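Local coordinates for Lin0012 protein (Listeria innocua, PDB 3K17) that probably phosphorylates phosphomevalonate at the expense of ATP, as a GHMP-family kinase of the mevalonate route to isopentenyl diphosphate, at residues S119-T124 against C161-S166; K143-A148 against P201-E206; I259-F262 against E268-Y271. One frame throughout, in Å; residues are numbered along the deposited sequence.

How the interactions relate
Followed from the N terminus, the chain builds helix 119-135, helix 141-156 and helix 162-169 in succession, and interaction 1 closes the loop between the first and third of them. Interaction 2 opens inside that loop, on helix 141-156, and closes beyond it at the start of strand 204-208, so the two contacts cross. They also touch in space, I164 of interaction 1 packing on F145 and A148 of interaction 2, and share one packed region between the three helices and strand 204-208. Interaction 3 follows in series, a short closure between consecutive helices 241-264 and 267-288, its centre about 25 Å from those of the others.

Interaction 1: S119-T124 against C161-S166; sequences SSAAAT and CGDIAS
A121 is the small residue on which two side chains of the facing helix converge, those of D163 and I164. The ethyl branch of I164 comes closest: its CD1 lies 3.5 Å from A121 CB and equally near A121 CA, so the methyl rests against backbone as much as side chain. I164 CG1 stands beside its own backbone N (chi1 -72°) and the next torsion turns CD1 back toward the opposite helix. The same methyl reaches T124, at 4.1 Å from CB. D163 meets the alanine methyl about a right angle round from I164; with chi1 at 49° its CG sits between backbone N and carbonyl carbon, 3.6 Å from A121 CB. That posture also brings OD1 to the amide of I164 in a weak bond, while OD2 accepts from a water that in turn takes the N-H of A121, at 3.0 Å from its N. T124 folds its hydroxyl back onto S120 O (2.8 Å from OG1), where it and the backbone N-H of T124 arrive from opposite faces of the carbonyl plane. S119-A122 end the glycine-rich GHMP kinase motif, whose loop and helix start hold ATP phosphates in relatives. The axes of the two short helical segments cross at -50°, 8.5 Å apart, a close spacing consistent with the small A121. Helix 141-156 packs on this pair through F145, A148 and H152, the last also bonded to S120 OG; helix 76-91 covers the S120 and T124 flank, and strand 172-176 backs the second helix at A165.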
loop_
_atom_site.group_PDB
_atom_site.type_symbol
_atom_site.label_atom_id
_atom_site.label_comp_id
_atom_site.label_asym_id
_atom_site.label_seq_id
_atom_site.Cartn_x
_atom_site.Cartn_y
_atom_site.Cartn_z
ATOM N N SER A 119 20.349 22.219 16.356
ATOM C CA SER A 119 20.709 21.911 14.981
ATOM C C SER A 119 19.629 22.215 13.953
ATOM O O SER A 119 19.914 22.835 12.940
ATOM C CB SER A 119 21.139 20.442 14.865
ATOM O OG SER A 119 22.343 20.223 15.578
ATOM N N SER A 120 18.392 21.797 14.207
ATOM C CA SER A 120 17.318 22.029 13.242
ATOM C C SER A 120 16.976 23.512 13.074
ATOM O O SER A 120 16.758 23.986 11.960
ATOM C CB SER A 120 16.057 21.226 13.624
ATOM O OG SER A 120 15.514 21.629 14.882
ATOM N N ALA A 121 16.934 24.247 14.175
ATOM C CA ALA A 121 16.629 25.673 14.103
ATOM C C ALA A 121 17.746 26.414 13.363
ATOM O O ALA A 121 17.485 27.225 12.474
ATOM C CB ALA A 121 16.473 26.238 15.502
ATOM N N ALA A 122 18.993 26.123 13.724
ATOM C CA ALA A 122 20.128 26.796 13.099
ATOM C C ALA A 122 20.178 26.576 11.593
ATOM O O ALA A 122 20.486 27.496 10.824
ATOM C CB ALA A 122 21.426 26.340 13.744
ATOM N N ALA A 123 19.873 25.358 11.164
ATOM C CA ALA A 123 19.885 25.049 9.741
ATOM C C ALA A 123 18.773 25.829 9.046
ATOM O O ALA A 123 18.968 26.408 7.971
ATOM C CB ALA A 123 19.692 23.538 9.529
ATOM N N THR A 124 17.596 25.829 9.657
ATOM C CA THR A 124 16.460 26.550 9.102
ATOM C C THR A 124 16.814 28.042 8.932
ATOM O O THR A 124 16.602 28.636 7.872
ATOM C CB THR A 124 15.238 26.422 10.025
ATOM O OG1 THR A 124 14.879 25.042 10.148
ATOM C CG2 THR A 124 14.051 27.190 9.458
ATOM N N CYS A 161 9.746 27.810 19.128
ATOM C CA CYS A 161 10.496 28.552 18.128
ATOM C C CYS A 161 11.434 29.553 18.808
ATOM O O CYS A 161 11.960 30.453 18.169
ATOM C CB CYS A 161 9.568 29.270 17.148
ATOM S SG CYS A 161 8.823 28.136 15.946
ATOM N N GLY A 162 11.633 29.386 20.113
ATOM C CA GLY A 162 12.557 30.251 20.835
ATOM C C GLY A 162 13.956 29.947 20.317
ATOM O O GLY A 162 14.832 30.818 20.294
ATOM N N ASP A 163 14.167 28.698 19.889
ATOM C CA ASP A 163 15.456 28.300 19.345
ATOM C C ASP A 163 15.675 29.025 18.025
ATOM O O ASP A 163 16.774 29.483 17.740
ATOM C CB ASP A 163 15.543 26.773 19.155
ATOM C CG ASP A 163 14.338 26.182 18.435
ATOM O OD1 ASP A 163 13.381 26.914 18.097
ATOM O OD2 ASP A 163 14.357 24.956 18.209
ATOM N N ILE A 164 14.620 29.128 17.224
ATOM C CA ILE A 164 14.698 29.838 15.956
ATOM C C ILE A 164 15.090 31.302 16.236
ATOM O O ILE A 164 15.942 31.871 15.553
ATOM C CB ILE A 164 13.323 29.816 15.228
ATOM C CG1 ILE A 164 13.035 28.412 14.678
ATOM C CG2 ILE A 164 13.296 30.841 14.118
ATOM C CD1 ILE A 164 14.004 27.942 13.613
ATOM N N ALA A 165 14.468 31.900 17.252
ATOM C CA ALA A 165 14.734 33.300 17.599
ATOM C C ALA A 165 16.192 33.536 17.978
ATOM O O ALA A 165 16.834 34.472 17.490
ATOM C CB ALA A 165 13.822 33.735 18.749
ATOM N N SER A 166 16.705 32.675 18.851
ATOM C CA SER A 166 18.073 32.788 19.318
ATOM C C SER A 166 19.082 32.648 18.186
ATOM O O SER A 166 20.039 33.416 18.116
ATOM C CB SER A 166 18.336 31.744 20.406
ATOM O OG SER A 166 19.682 31.798 20.837
HETATM O O HOH W 1 16.465 23.089 16.943
#

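Interaction 2: K143-A148 against P201-E206; sequences KKFKLA and PMLQIE
F145 meets strand 204-208 and the residue just before it through two aliphatic side chains, I205 and L203, which approach its ring in different ways. The first is a CH-pi contact. I205 CD1 stands over the centre of one face, 4.0 Å from the ring centroid of F145 and only 9° off the normal. Its ethyl arm is extended (chi2 178°), which carries the terminal methyl out to the phenyl group. The second kind is ordinary apolar packing: both methyls of L203 gather at one corner of the ring, with CD1 3.7 Å and CD2 3.8 Å from F145 CE2, and the leucine and phenyl side chains run alongside one another, pointing opposite ways. With CG set anti to the backbone N (chi1 164°), F145 projects far enough to bridge a backbone gap of 9.9 Å between its CA and that of I205. Y175 of strand 172-176 touches all three residues; the phenyl group thus joins helix 141-156 to strands 172-176 and 204-208. Across the two segments the contact is carbon against carbon, implying that it is held by dispersion and burial of apolar surface, with no polar pair between them to fix its direction.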
loop_
_atom_site.group_PDB
_atom_site.type_symbol
_atom_site.label_atom_id
_atom_site.label_comp_id
_atom_site.label_asym_id
_atom_site.label_seq_id
_atom_site.Cartn_x
_atom_site.Cartn_y
_atom_site.Cartn_z
ATOM N N LYS A 143 10.658 39.595 9.857
ATOM C CA LYS A 143 9.956 38.847 8.826
ATOM C C LYS A 143 10.708 37.530 8.586
ATOM O O LYS A 143 10.090 36.490 8.366
ATOM C CB LYS A 143 9.857 39.657 7.528
ATOM C CG LYS A 143 8.917 40.860 7.612
ATOM C CD LYS A 143 8.802 41.575 6.262
ATOM C CE LYS A 143 7.989 42.871 6.351
ATOM N NZ LYS A 143 6.539 42.645 6.611
ATOM N N LYS A 144 12.035 37.573 8.639
ATOM C CA LYS A 144 12.829 36.361 8.451
ATOM C C LYS A 144 12.550 35.390 9.600
ATOM O O LYS A 144 12.475 34.178 9.398
ATOM C CB LYS A 144 14.319 36.703 8.368
ATOM C CG LYS A 144 14.650 37.565 7.152
ATOM C CD LYS A 144 16.138 37.644 6.849
ATOM C CE LYS A 144 16.891 38.458 7.891
ATOM N NZ LYS A 144 18.336 38.548 7.551
ATOM N N PHE A 145 12.371 35.916 10.807
ATOM C CA PHE A 145 12.073 35.046 11.931
ATOM C C PHE A 145 10.757 34.326 11.655
ATOM O O PHE A 145 10.634 33.132 11.911
ATOM C CB PHE A 145 11.921 35.831 13.234
ATOM C CG PHE A 145 11.242 35.049 14.315
ATOM C CD1 PHE A 145 11.934 34.070 15.027
ATOM C CD2 PHE A 145 9.887 35.239 14.576
ATOM C CE1 PHE A 145 11.284 33.291 15.980
ATOM C CE2 PHE A 145 9.230 34.460 15.532
ATOM C CZ PHE A 145 9.935 33.484 16.234
ATOM N N LYS A 146 9.774 35.067 11.149
ATOM C CA LYS A 146 8.463 34.501 10.851
ATOM C C LYS A 146 8.543 33.379 9.811
ATOM O O LYS A 146 7.873 32.364 9.941
ATOM C CB LYS A 146 7.506 35.593 10.352
ATOM C CG LYS A 146 7.103 36.628 11.399
ATOM C CD LYS A 146 6.142 37.635 10.783
ATOM C CE LYS A 146 5.735 38.725 11.763
ATOM N NZ LYS A 146 4.809 39.702 11.113
ATOM N N LEU A 147 9.337 33.577 8.766
ATOM C CA LEU A 147 9.489 32.543 7.748
ATOM C C LEU A 147 10.118 31.308 8.401
ATOM O O LEU A 147 9.621 30.198 8.256
ATOM C CB LEU A 147 10.387 33.040 6.612
ATOM C CG LEU A 147 9.833 34.150 5.713
ATOM C CD1 LEU A 147 10.940 34.671 4.807
ATOM C CD2 LEU A 147 8.660 33.619 4.887
ATOM N N ALA A 148 11.204 31.524 9.140
ATOM C CA ALA A 148 11.914 30.444 9.810
ATOM C C ALA A 148 11.052 29.736 10.853
ATOM O O ALA A 148 11.116 28.505 10.998
ATOM C CB ALA A 148 13.189 30.985 10.459
ATOM N N PRO A 201 0.290 38.153 17.392
ATOM C CA PRO A 201 0.023 38.420 18.807
ATOM C C PRO A 201 0.956 37.721 19.790
ATOM O O PRO A 201 1.364 36.572 19.579
ATOM C CB PRO A 201 -1.443 37.997 18.980
ATOM C CG PRO A 201 -1.735 37.138 17.775
ATOM C CD PRO A 201 -0.942 37.766 16.685
HETATM N N MSE A 202 1.293 38.453 20.852
HETATM C CA MSE A 202 2.149 37.987 21.940
HETATM C C MSE A 202 3.633 37.851 21.652
HETATM O O MSE A 202 4.443 37.785 22.578
HETATM C CB MSE A 202 1.628 36.660 22.466
HETATM C CG MSE A 202 0.283 36.779 23.124
HETATM SE SE MSE A 202 -0.420 35.065 23.578
HETATM C CE MSE A 202 -2.265 35.377 23.088
ATOM N N LEU A 203 3.994 37.817 20.378
ATOM C CA LEU A 203 5.389 37.665 20.007
ATOM C C LEU A 203 6.264 38.840 20.425
ATOM O O LEU A 203 5.933 39.994 20.179
ATOM C CB LEU A 203 5.516 37.481 18.495
ATOM C CG LEU A 203 6.951 37.374 17.981
ATOM C CD1 LEU A 203 7.567 36.071 18.479
ATOM C CD2 LEU A 203 6.963 37.431 16.451
ATOM N N GLN A 204 7.385 38.536 21.064
ATOM C CA GLN A 204 8.329 39.572 21.449
ATOM C C GLN A 204 9.715 38.975 21.560
ATOM O O GLN A 204 9.913 37.935 22.184
ATOM C CB GLN A 204 7.954 40.233 22.779
ATOM C CG GLN A 204 8.730 41.532 23.001
ATOM C CD GLN A 204 8.488 42.169 24.360
ATOM O OE1 GLN A 204 7.345 42.395 24.761
ATOM N NE2 GLN A 204 9.568 42.472 25.070
ATOM N N ILE A 205 10.677 39.638 20.939
ATOM C CA ILE A 205 12.053 39.188 20.973
ATOM C C ILE A 205 12.893 40.363 21.447
ATOM O O ILE A 205 13.147 41.300 20.699
ATOM C CB ILE A 205 12.510 38.723 19.576
ATOM C CG1 ILE A 205 11.505 37.699 19.025
ATOM C CG2 ILE A 205 13.897 38.118 19.657
ATOM C CD1 ILE A 205 11.834 37.193 17.628
ATOM N N GLU A 206 13.320 40.301 22.701
ATOM C CA GLU A 206 14.107 41.369 23.294
ATOM C C GLU A 206 15.586 41.051 23.437
ATOM O O GLU A 206 15.957 40.042 24.037
ATOM C CB GLU A 206 13.555 41.715 24.679
ATOM C CG GLU A 206 14.277 42.882 25.335
ATOM C CD GLU A 206 13.878 43.081 26.783
ATOM O OE1 GLU A 206 12.863 42.497 27.209
ATOM O OE2 GLU A 206 14.581 43.831 27.491
#

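Interaction 3: I259-F262 against E268-Y271; sequences IQAF and ELLY
L269 and L270, neighbours on one helix, straddle A261 on the other, and apolar contact dominates. A261 CB points at them, lying 3.8 Å from L269 CG and 4.3 Å from L270 CB; it also sits 3.8 Å from the backbone N of L270. With so small a residue between them, the backbones close to 5.5 Å between the CA atoms of A261 and L270. Beside it, F262 CE2 meets L270 CD1 at 4.2 Å, the methyl approaching the ring obliquely. This is a helical hairpin: helix 241-264 and helix 267-288 follow each other with a very short connection, and both segments belong to the C-terminal GHMP kinase region. D266, just before the second helix, accepts a bond from the N-H of L269. L270 and F262 both touch P211, while L270 reaches F325 of strand 321-326 and F262 reaches I31 of strand 29-35. The remaining contact pairs a polar side chain with an apolar one. Q260 runs extended, CG anti to the backbone N (chi1 179°), and lies across L269, whose CD2 methyl abuts the Q260 chain from CB to the amide, with NE2 3.4 Å from L269 CD2 at the exposed margin.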
loop_
_atom_site.group_PDB
_atom_site.type_symbol
_atom_site.label_atom_id
_atom_site.label_comp_id
_atom_site.label_asym_id
_atom_site.label_seq_id
_atom_site.Cartn_x
_atom_site.Cartn_y
_atom_site.Cartn_z
ATOM N N ILE A 259 14.456 38.388 34.344
ATOM C CA ILE A 259 14.505 39.490 33.383
ATOM C C ILE A 259 14.947 40.757 34.128
ATOM O O ILE A 259 15.717 41.564 33.608
ATOM C CB ILE A 259 13.130 39.724 32.702
ATOM C CG1 ILE A 259 12.863 38.604 31.687
ATOM C CG2 ILE A 259 13.115 41.079 31.986
ATOM C CD1 ILE A 259 11.549 38.727 30.962
ATOM N N GLN A 260 14.453 40.917 35.351
ATOM C CA GLN A 260 14.822 42.060 36.184
ATOM C C GLN A 260 16.331 41.978 36.419
ATOM O O GLN A 260 17.055 42.960 36.256
ATOM C CB GLN A 260 14.089 41.983 37.522
ATOM C CG GLN A 260 14.405 43.117 38.498
ATOM C CD GLN A 260 13.737 42.900 39.840
ATOM O OE1 GLN A 260 12.550 42.586 39.907
ATOM N NE2 GLN A 260 14.497 43.070 40.917
ATOM N N ALA A 261 16.796 40.789 36.794
ATOM C CA ALA A 261 18.215 40.562 37.056
ATOM C C ALA A 261 19.078 40.976 35.870
ATOM O O ALA A 261 20.156 41.548 36.047
ATOM C CB ALA A 261 18.457 39.091 37.388
ATOM N N PHE A 262 18.608 40.679 34.660
ATOM C CA PHE A 262 19.337 41.035 33.448
ATOM C C PHE A 262 19.340 42.549 33.268
ATOM O O PHE A 262 20.386 43.167 33.086
ATOM C CB PHE A 262 18.685 40.368 32.228
ATOM C CG PHE A 262 19.360 39.094 31.789
ATOM C CD1 PHE A 262 20.305 39.110 30.763
ATOM C CD2 PHE A 262 19.046 37.878 32.392
ATOM C CE1 PHE A 262 20.923 37.932 30.343
ATOM C CE2 PHE A 262 19.660 36.690 31.980
ATOM C CZ PHE A 262 20.599 36.719 30.953
ATOM N N GLU A 268 23.155 38.530 42.202
ATOM C CA GLU A 268 22.563 37.666 43.218
ATOM C C GLU A 268 21.171 37.205 42.806
ATOM O O GLU A 268 20.780 36.068 43.069
ATOM C CB GLU A 268 22.484 38.380 44.574
ATOM C CG GLU A 268 23.832 38.591 45.265
ATOM C CD GLU A 268 24.594 37.292 45.496
ATOM O OE1 GLU A 268 23.957 36.283 45.880
ATOM O OE2 GLU A 268 25.831 37.288 45.301
ATOM N N LEU A 269 20.420 38.094 42.168
ATOM C CA LEU A 269 19.070 37.763 41.725
ATOM C C LEU A 269 19.111 36.760 40.563
ATOM O O LEU A 269 18.152 36.019 40.339
ATOM C CB LEU A 269 18.325 39.035 41.305
ATOM C CG LEU A 269 16.874 38.847 40.859
ATOM C CD1 LEU A 269 16.065 38.206 41.981
ATOM C CD2 LEU A 269 16.282 40.195 40.458
ATOM N N LEU A 270 20.217 36.747 39.823
ATOM C CA LEU A 270 20.366 35.806 38.717
ATOM C C LEU A 270 20.582 34.410 39.297
ATOM O O LEU A 270 19.905 33.458 38.900
ATOM C CB LEU A 270 21.553 36.194 37.825
ATOM C CG LEU A 270 21.879 35.253 36.655
ATOM C CD1 LEU A 270 20.671 35.079 35.741
ATOM C CD2 LEU A 270 23.056 35.807 35.885
ATOM N N TYR A 271 21.506 34.295 40.251
ATOM C CA TYR A 271 21.800 33.006 40.879
ATOM C C TYR A 271 20.575 32.360 41.515
ATOM O O TYR A 271 20.276 31.192 41.267
ATOM C CB TYR A 271 22.890 33.150 41.952
ATOM C CG TYR A 271 24.202 33.707 41.445
ATOM C CD1 TYR A 271 24.813 33.185 40.304
ATOM C CD2 TYR A 271 24.833 34.757 42.110
ATOM C CE1 TYR A 271 26.028 33.702 39.834
ATOM C CE2 TYR A 271 26.043 35.282 41.653
ATOM C CZ TYR A 271 26.633 34.754 40.515
ATOM O OH TYR A 271 27.816 35.283 40.057
#